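Local atomic coordinates of Cbs-cp12 (Microcystis aeruginosa PCC 7806, PDB entry 5NVD), a protein that joins a pair of CBS domains, a module that commonly binds adenine nucleotides, to a CP12 domain and probably has a regulatory role. Residues Q13-I18 / G38-P43; E46-G51 / M78-V83. One frame throughout, in Å; residues are numbered along the deposited sequence.

Interaction 1: residues Q13-I18 / G38-P43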
ATOM      1  N   GLN A  13      29.706 -12.298  -1.003  1.00 75.51           N
ATOM      2  CA  GLN A  13      30.001 -13.417  -0.110  1.00 77.76           C
ATOM      3  C   GLN A  13      30.241 -12.996   1.339  1.00 77.53           C
ATOM      4  O   GLN A  13      29.870 -13.723   2.224  1.00 81.68           O
ATOM      5  CB  GLN A  13      31.170 -14.263  -0.640  1.00 83.40           C
ATOM      6  CG  GLN A  13      30.728 -15.527  -1.385  1.00 88.12           C
ATOM      7  CD  GLN A  13      31.627 -15.893  -2.558  1.00 92.79           C
ATOM      8  OE1 GLN A  13      31.477 -15.341  -3.652  1.00 90.81           O
ATOM      9  NE2 GLN A  13      32.558 -16.832  -2.343  1.00 95.71           N
ATOM     10  N   ASN A  14      30.831 -11.836   1.591  1.00 79.98           N
ATOM     11  CA  ASN A  14      31.145 -11.418   2.959  1.00 83.63           C
ATOM     12  C   ASN A  14      29.979 -10.730   3.617  1.00 82.07           C
ATOM     13  O   ASN A  14      29.637  -9.591   3.249  1.00 84.67           O
ATOM     14  CB  ASN A  14      32.331 -10.451   2.986  1.00 92.13           C
ATOM     15  CG  ASN A  14      33.646 -11.122   2.610  1.00103.31           C
ATOM     16  OD1 ASN A  14      33.856 -12.338   2.811  1.00103.35           O
ATOM     17  ND2 ASN A  14      34.561 -10.321   2.069  1.00113.23           N
ATOM     18  N   VAL A  15      29.391 -11.408   4.605  1.00 77.38           N
ATOM     19  CA  VAL A  15      28.398 -10.801   5.498  1.00 72.96           C
ATOM     20  C   VAL A  15      28.945 -10.529   6.897  1.00 71.87           C
ATOM     21  O   VAL A  15      29.877 -11.164   7.335  1.00 77.00           O
ATOM     22  CB  VAL A  15      27.125 -11.662   5.634  1.00 70.66           C
ATOM     23  CG1 VAL A  15      26.599 -12.083   4.274  1.00 69.85           C
ATOM     24  CG2 VAL A  15      27.358 -12.872   6.510  1.00 73.11           C
ATOM     25  N   VAL A  16      28.336  -9.586   7.593  1.00 69.92           N
ATOM     26  CA  VAL A  16      28.523  -9.400   9.025  1.00 69.46           C
ATOM     27  C   VAL A  16      27.226  -9.760   9.734  1.00 68.72           C
ATOM     28  O   VAL A  16      26.145  -9.526   9.190  1.00 69.15           O
ATOM     29  CB  VAL A  16      28.866  -7.950   9.338  1.00 69.71           C
ATOM     30  CG1 VAL A  16      29.153  -7.767  10.817  1.00 70.53           C
ATOM     31  CG2 VAL A  16      30.070  -7.530   8.510  1.00 73.36           C
ATOM     32  N   THR A  17      27.337 -10.309  10.945  1.00 67.20           N
ATOM     33  CA  THR A  17      26.183 -10.758  11.706  1.00 64.53           C
ATOM     34  C   THR A  17      26.052 -10.100  13.055  1.00 64.99           C
ATOM     35  O   THR A  17      26.997  -9.502  13.578  1.00 66.13           O
ATOM     36  CB  THR A  17      26.240 -12.253  11.995  1.00 68.05           C
ATOM     37  OG1 THR A  17      27.043 -12.520  13.168  1.00 71.05           O
ATOM     38  CG2 THR A  17      26.763 -12.996  10.799  1.00 69.31           C
ATOM     39  N   ILE A  18      24.880 -10.263  13.642  1.00 63.43           N
ATOM     40  CA  ILE A  18      24.621  -9.750  14.967  1.00 64.24           C
ATOM     41  C   ILE A  18      23.514 -10.583  15.584  1.00 63.42           C
ATOM     42  O   ILE A  18      22.721 -11.164  14.889  1.00 62.72           O
ATOM     43  CB  ILE A  18      24.254  -8.253  14.875  1.00 67.71           C
ATOM     44  CG1 ILE A  18      24.295  -7.600  16.270  1.00 71.42           C
ATOM     45  CG2 ILE A  18      22.898  -8.059  14.176  1.00 65.05           C
ATOM     46  CD1 ILE A  18      24.218  -6.083  16.261  1.00 73.33           C
ATOM     47  N   GLY A  38      23.313  -3.225   5.989  1.00 67.18           N
ATOM     48  CA  GLY A  38      22.556  -4.399   6.370  1.00 65.92           C
ATOM     49  C   GLY A  38      23.392  -5.247   7.304  1.00 64.94           C
ATOM     50  O   GLY A  38      24.614  -5.158   7.298  1.00 67.21           O
ATOM     51  N   LEU A  39      22.720  -5.999   8.163  1.00 62.64           N
ATOM     52  CA  LEU A  39      23.346  -7.007   8.993  1.00 62.63           C
ATOM     53  C   LEU A  39      22.467  -8.218   8.970  1.00 62.24           C
ATOM     54  O   LEU A  39      21.263  -8.074   8.975  1.00 65.43           O
ATOM     55  CB  LEU A  39      23.455  -6.548  10.440  1.00 62.21           C
ATOM     56  CG  LEU A  39      24.451  -5.428  10.715  1.00 62.92           C
ATOM     57  CD1 LEU A  39      24.310  -5.048  12.176  1.00 61.90           C
ATOM     58  CD2 LEU A  39      25.880  -5.816  10.369  1.00 63.09           C
ATOM     59  N   ILE A  40      23.066  -9.400   8.990  1.00 60.40           N
ATOM     60  CA  ILE A  40      22.325 -10.641   9.070  1.00 60.20           C
ATOM     61  C   ILE A  40      22.128 -10.888  10.521  1.00 59.88           C
ATOM     62  O   ILE A  40      23.054 -10.738  11.271  1.00 62.24           O
ATOM     63  CB  ILE A  40      23.121 -11.801   8.438  1.00 60.70           C
ATOM     64  CG1 ILE A  40      23.044 -11.682   6.915  1.00 61.93           C
ATOM     65  CG2 ILE A  40      22.640 -13.167   8.894  1.00 58.44           C
ATOM     66  CD1 ILE A  40      21.640 -11.875   6.334  1.00 62.92           C
ATOM     67  N   VAL A  41      20.922 -11.258  10.915  1.00 58.28           N
ATOM     68  CA  VAL A  41      20.688 -11.586  12.282  1.00 60.41           C
ATOM     69  C   VAL A  41      20.999 -13.057  12.414  1.00 62.13           C
ATOM     70  O   VAL A  41      20.400 -13.868  11.731  1.00 62.85           O
ATOM     71  CB  VAL A  41      19.256 -11.288  12.707  1.00 63.04           C
ATOM     72  CG1 VAL A  41      19.069 -11.561  14.198  1.00 63.52           C
ATOM     73  CG2 VAL A  41      18.926  -9.827  12.388  1.00 65.02           C
ATOM     74  N   GLU A  42      21.941 -13.380  13.293  1.00 63.94           N
ATOM     75  CA  GLU A  42      22.441 -14.738  13.479  1.00 66.70           C
ATOM     76  C   GLU A  42      21.317 -15.624  14.028  1.00 65.97           C
ATOM     77  O   GLU A  42      20.682 -15.278  15.032  1.00 64.42           O
ATOM     78  CB  GLU A  42      23.641 -14.720  14.465  1.00 73.11           C
ATOM     79  CG  GLU A  42      24.601 -15.919  14.375  1.00 78.86           C
ATOM     80  CD  GLU A  42      25.557 -16.054  15.564  1.00 81.56           C
ATOM     81  OE1 GLU A  42      25.844 -15.029  16.246  1.00 83.24           O
ATOM     82  OE2 GLU A  42      26.006 -17.201  15.818  1.00 81.56           O
ATOM     83  N   PRO A  43      21.034 -16.748  13.363  1.00 66.05           N
ATOM     84  CA  PRO A  43      20.106 -17.699  13.951  1.00 69.96           C
ATOM     85  C   PRO A  43      20.606 -18.211  15.303  1.00 74.74           C
ATOM     86  O   PRO A  43      21.804 -18.412  15.448  1.00 79.87           O
ATOM     87  CB  PRO A  43      20.094 -18.836  12.929  1.00 68.76           C
ATOM     88  CG  PRO A  43      20.454 -18.200  11.641  1.00 65.71           C
ATOM     89  CD  PRO A  43      21.452 -17.165  12.016  1.00 65.54           C
TER
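With chi1 of I18 at -167°, CG1 swings away from the backbone N and CG2 is left between N and the carbonyl carbon, where it meets CD1 of L39 at 3.9 Å. L39, its CG turned from its own carbonyl carbon (chi1 -70°), uses both branches of its fork: while CD1 serves I18, CD2 lies 3.8 Å from CB of V16 and as close to CG1. V16 and L39 run side by side in the same direction, whereas I18 meets L39 at a slant. Helix 24-33 closes over this face, A27 reaching both I18 and L39. Across the sheet from them, V15 comes to I40, which also packs on L114 and I117 of strand 113-119.

The backbone supplies the polar part. I40 is gripped twice, the usual pattern of parallel strands: its N gives a nearly straight hydrogen bond to V16 O (3.1 Å), and its O accepts from I18 N (3.0 Å). T17 CA adds a CH contact to that same I40 O at 3.2 Å. One step on, E42 N donates to I18 O at 2.8 Å, and V41 CA approaches the same oxygen. E42 OE1 has a long, weak ion pair with R19.

Strands 17-18 and 38-41, joined by helix 24-33, thus form a beta-alpha-beta unit. Three main-chain hydrogen bonds join the segments, the other edge of 38-41 pairing with strand 51-54, while the apolar side chains are left to meet the helix on one face and strand 113-119 on the other.

Interaction 2: residues E46-G51 / M78-V83; sequences EQDPYG and MAKPCV
The carboxylate of D48 receives K80 NZ almost in its own plane, on the syn side of OD1 at 2.8 Å and 16° out of plane; P43 and, from the second subunit, Y93 pack on D48. OD2 takes a weak second bond from NZ and a hydrogen bond from R44 N, and a water bridges OD2 to NZ, 2.7 Å from the latter. CB of P49 lies 4.3 Å from CB of P81. The CG atom of P49 touches CG of K80. The Y50 side chain leaves the backbone away from 78-83, and its ring packs on I40, P43 and I109.

K80 reaches the acid with CG anti to the backbone N (chi1 178°), the chain then bent at chi3 (135°), and crosses D48 and P49 at about a right angle. The same Y93 of the second subunit also packs on P49 and K80. An alanine at K80 would probably leave D48 without its salt-bridge partner and strip P49 of the methylene chain beside it. D48 is likely to ease the closeness of K80 to R44, a like charge.

Farther along, a second water links Y50 O to C82 N (3.0 Å), just beyond the cis peptide before P81. The absence of a side chain at G51 lets its CA lie 3.3 Å from A79 O. Such a junction, with the entry to the second CBS motif lying along the loop that joins strands 38-41 and 51-54 of the first, is characteristic of the tandem CBS pair, or Bateman module.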
ATOM      1  N   GLU A  46      20.290 -24.202  14.572  1.00 78.97           N
ATOM      2  CA  GLU A  46      20.044 -24.788  13.227  1.00 81.03           C
ATOM      3  C   GLU A  46      18.587 -24.864  12.678  1.00 83.69           C
ATOM      4  O   GLU A  46      18.394 -25.006  11.469  1.00 84.94           O
ATOM      5  CB  GLU A  46      20.704 -26.181  13.119  1.00 80.20           C
ATOM      6  CG  GLU A  46      20.081 -27.334  13.930  1.00 82.86           C
ATOM      7  CD  GLU A  46      20.229 -27.272  15.466  1.00 84.33           C
ATOM      8  OE1 GLU A  46      20.831 -26.324  16.014  1.00 82.76           O
ATOM      9  OE2 GLU A  46      19.735 -28.200  16.160  1.00 89.54           O
ATOM     10  N   GLN A  47      17.582 -24.847  13.544  1.00 86.41           N
ATOM     11  CA  GLN A  47      16.168 -24.803  13.111  1.00 90.18           C
ATOM     12  C   GLN A  47      15.495 -23.445  13.325  1.00 86.18           C
ATOM     13  O   GLN A  47      14.303 -23.355  13.618  1.00 89.87           O
ATOM     14  CB  GLN A  47      15.377 -25.940  13.811  1.00 97.93           C
ATOM     15  CG  GLN A  47      15.673 -27.369  13.297  1.00102.01           C
ATOM     16  CD  GLN A  47      15.474 -27.570  11.769  1.00103.74           C
ATOM     17  OE1 GLN A  47      16.176 -28.378  11.156  1.00104.09           O
ATOM     18  NE2 GLN A  47      14.517 -26.837  11.156  1.00103.85           N
ATOM     19  N   ASP A  48      16.287 -22.396  13.136  1.00 80.54           N
ATOM     20  CA  ASP A  48      15.898 -21.008  13.333  1.00 75.65           C
ATOM     21  C   ASP A  48      16.295 -20.271  12.031  1.00 70.62           C
ATOM     22  O   ASP A  48      17.447 -20.334  11.630  1.00 73.57           O
ATOM     23  CB  ASP A  48      16.673 -20.468  14.538  1.00 76.34           C
ATOM     24  CG  ASP A  48      16.260 -19.065  14.938  1.00 78.63           C
ATOM     25  OD1 ASP A  48      15.091 -18.728  14.727  1.00 85.09           O
ATOM     26  OD2 ASP A  48      17.089 -18.280  15.475  1.00 78.23           O
ATOM     27  N   PRO A  49      15.355 -19.612  11.344  1.00 64.66           N
ATOM     28  CA  PRO A  49      15.677 -19.032  10.053  1.00 63.65           C
ATOM     29  C   PRO A  49      16.596 -17.785  10.107  1.00 62.48           C
ATOM     30  O   PRO A  49      16.672 -17.109  11.131  1.00 63.28           O
ATOM     31  CB  PRO A  49      14.303 -18.628   9.531  1.00 62.98           C
ATOM     32  CG  PRO A  49      13.581 -18.246  10.758  1.00 63.05           C
ATOM     33  CD  PRO A  49      13.976 -19.297  11.735  1.00 64.95           C
ATOM     34  N   TYR A  50      17.249 -17.456   8.994  1.00 61.27           N
ATOM     35  CA  TYR A  50      18.034 -16.204   8.929  1.00 62.81           C
ATOM     36  C   TYR A  50      17.107 -14.995   9.082  1.00 64.90           C
ATOM     37  O   TYR A  50      15.902 -15.087   8.804  1.00 64.89           O
ATOM     38  CB  TYR A  50      18.899 -16.116   7.647  1.00 59.95           C
ATOM     39  CG  TYR A  50      20.168 -16.913   7.802  1.00 60.21           C
ATOM     40  CD1 TYR A  50      21.224 -16.393   8.518  1.00 61.16           C
ATOM     41  CD2 TYR A  50      20.268 -18.237   7.359  1.00 60.55           C
ATOM     42  CE1 TYR A  50      22.374 -17.136   8.776  1.00 61.33           C
ATOM     43  CE2 TYR A  50      21.430 -18.983   7.592  1.00 62.00           C
ATOM     44  CZ  TYR A  50      22.485 -18.408   8.308  1.00 61.28           C
ATOM     45  OH  TYR A  50      23.656 -19.069   8.565  1.00 58.87           O
ATOM     46  N   GLY A  51      17.677 -13.887   9.561  1.00 66.66           N
ATOM     47  CA  GLY A  51      16.997 -12.585   9.587  1.00 64.50           C
ATOM     48  C   GLY A  51      17.869 -11.469   9.089  1.00 63.46           C
ATOM     49  O   GLY A  51      19.055 -11.649   8.866  1.00 66.64           O
ATOM     50  N   MET A  78      14.071  -6.251  13.244  1.00 58.81           N
ATOM     51  CA  MET A  78      14.564  -7.071  12.140  1.00 59.45           C
ATOM     52  C   MET A  78      13.392  -7.616  11.353  1.00 58.70           C
ATOM     53  O   MET A  78      12.280  -7.631  11.822  1.00 57.26           O
ATOM     54  CB  MET A  78      15.370  -8.285  12.656  1.00 61.50           C
ATOM     55  CG  MET A  78      14.515  -9.394  13.300  1.00 61.78           C
ATOM     56  SD  MET A  78      15.510 -10.640  14.110  1.00 64.80           S
ATOM     57  CE  MET A  78      14.333 -11.217  15.317  1.00 64.99           C
ATOM     58  N   ALA A  79      13.685  -8.130  10.176  1.00 61.52           N
ATOM     59  CA  ALA A  79      12.728  -8.916   9.414  1.00 63.66           C
ATOM     60  C   ALA A  79      13.206 -10.346   9.534  1.00 62.83           C
ATOM     61  O   ALA A  79      14.368 -10.624   9.279  1.00 61.74           O
ATOM     62  CB  ALA A  79      12.709  -8.481   7.958  1.00 64.42           C
ATOM     63  N   LYS A  80      12.302 -11.221   9.962  1.00 63.50           N
ATOM     64  CA  LYS A  80      12.558 -12.635  10.122  1.00 63.26           C
ATOM     65  C   LYS A  80      11.216 -13.353   9.978  1.00 62.90           C
ATOM     66  O   LYS A  80      10.278 -12.987  10.669  1.00 65.84           O
ATOM     67  CB  LYS A  80      13.149 -12.877  11.492  1.00 63.78           C
ATOM     68  CG  LYS A  80      13.428 -14.325  11.828  1.00 64.56           C
ATOM     69  CD  LYS A  80      14.324 -14.444  13.048  1.00 67.75           C
ATOM     70  CE  LYS A  80      13.847 -15.504  14.039  1.00 75.67           C
ATOM     71  NZ  LYS A  80      14.969 -15.953  14.909  1.00 79.91           N
ATOM     72  N   PRO A  81      11.072 -14.325   9.079  1.00 65.85           N
ATOM     73  CA  PRO A  81      12.057 -14.707   8.093  1.00 66.31           C
ATOM     74  C   PRO A  81      12.115 -13.670   7.001  1.00 67.68           C
ATOM     75  O   PRO A  81      11.342 -12.713   7.028  1.00 68.09           O
ATOM     76  CB  PRO A  81      11.479 -15.985   7.546  1.00 66.38           C
ATOM     77  CG  PRO A  81      10.013 -15.714   7.524  1.00 67.34           C
ATOM     78  CD  PRO A  81       9.748 -14.876   8.739  1.00 68.54           C
ATOM     79  N   CYS A  82      13.020 -13.835   6.050  1.00 69.86           N
ATOM     80  CA  CYS A  82      12.974 -12.958   4.901  1.00 72.30           C
ATOM     81  C   CYS A  82      12.679 -13.702   3.624  1.00 66.52           C
ATOM     82  O   CYS A  82      12.540 -14.938   3.593  1.00 72.07           O
ATOM     83  CB  CYS A  82      14.227 -12.055   4.795  1.00 81.82           C
ATOM     84  SG  CYS A  82      15.734 -12.605   5.613  1.00 90.55           S
ATOM     85  N   VAL A  83      12.451 -12.898   2.608  1.00 59.71           N
ATOM     86  CA  VAL A  83      12.414 -13.331   1.235  1.00 60.18           C
ATOM     87  C   VAL A  83      13.845 -13.758   0.893  1.00 59.96           C
ATOM     88  O   VAL A  83      14.760 -12.995   1.062  1.00 61.77           O
ATOM     89  CB  VAL A  83      11.908 -12.179   0.331  1.00 59.62           C
ATOM     90  CG1 VAL A  83      11.998 -12.497  -1.147  1.00 57.93           C
ATOM     91  CG2 VAL A  83      10.468 -11.849   0.680  1.00 59.63           C
TER
HETATM   92  O   HOH W   1      17.540 -15.461  15.581  1.00 66.85           O
HETATM   93  O   HOH W   2      14.999 -16.119   6.303  1.00 80.32           O

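The two contacts follow one another along the chain, both segments of interaction 1 preceding those of interaction 2 in the sequence, and their centres lie 11 Å apart. They share the sheet of strands 17-18, 38-41 and 51-54: interaction 1 joins its first two strands, and the first segment of interaction 2 leads into the third. A probable hydrogen bond from V41 N to G51 O (2.8 Å) ties them directly. Interaction 1 builds the first CBS motif internally, whereas interaction 2 binds it to the second. Together they illustrate how a CBS pair is made one unit, with segments of each motif reaching the strands of the other.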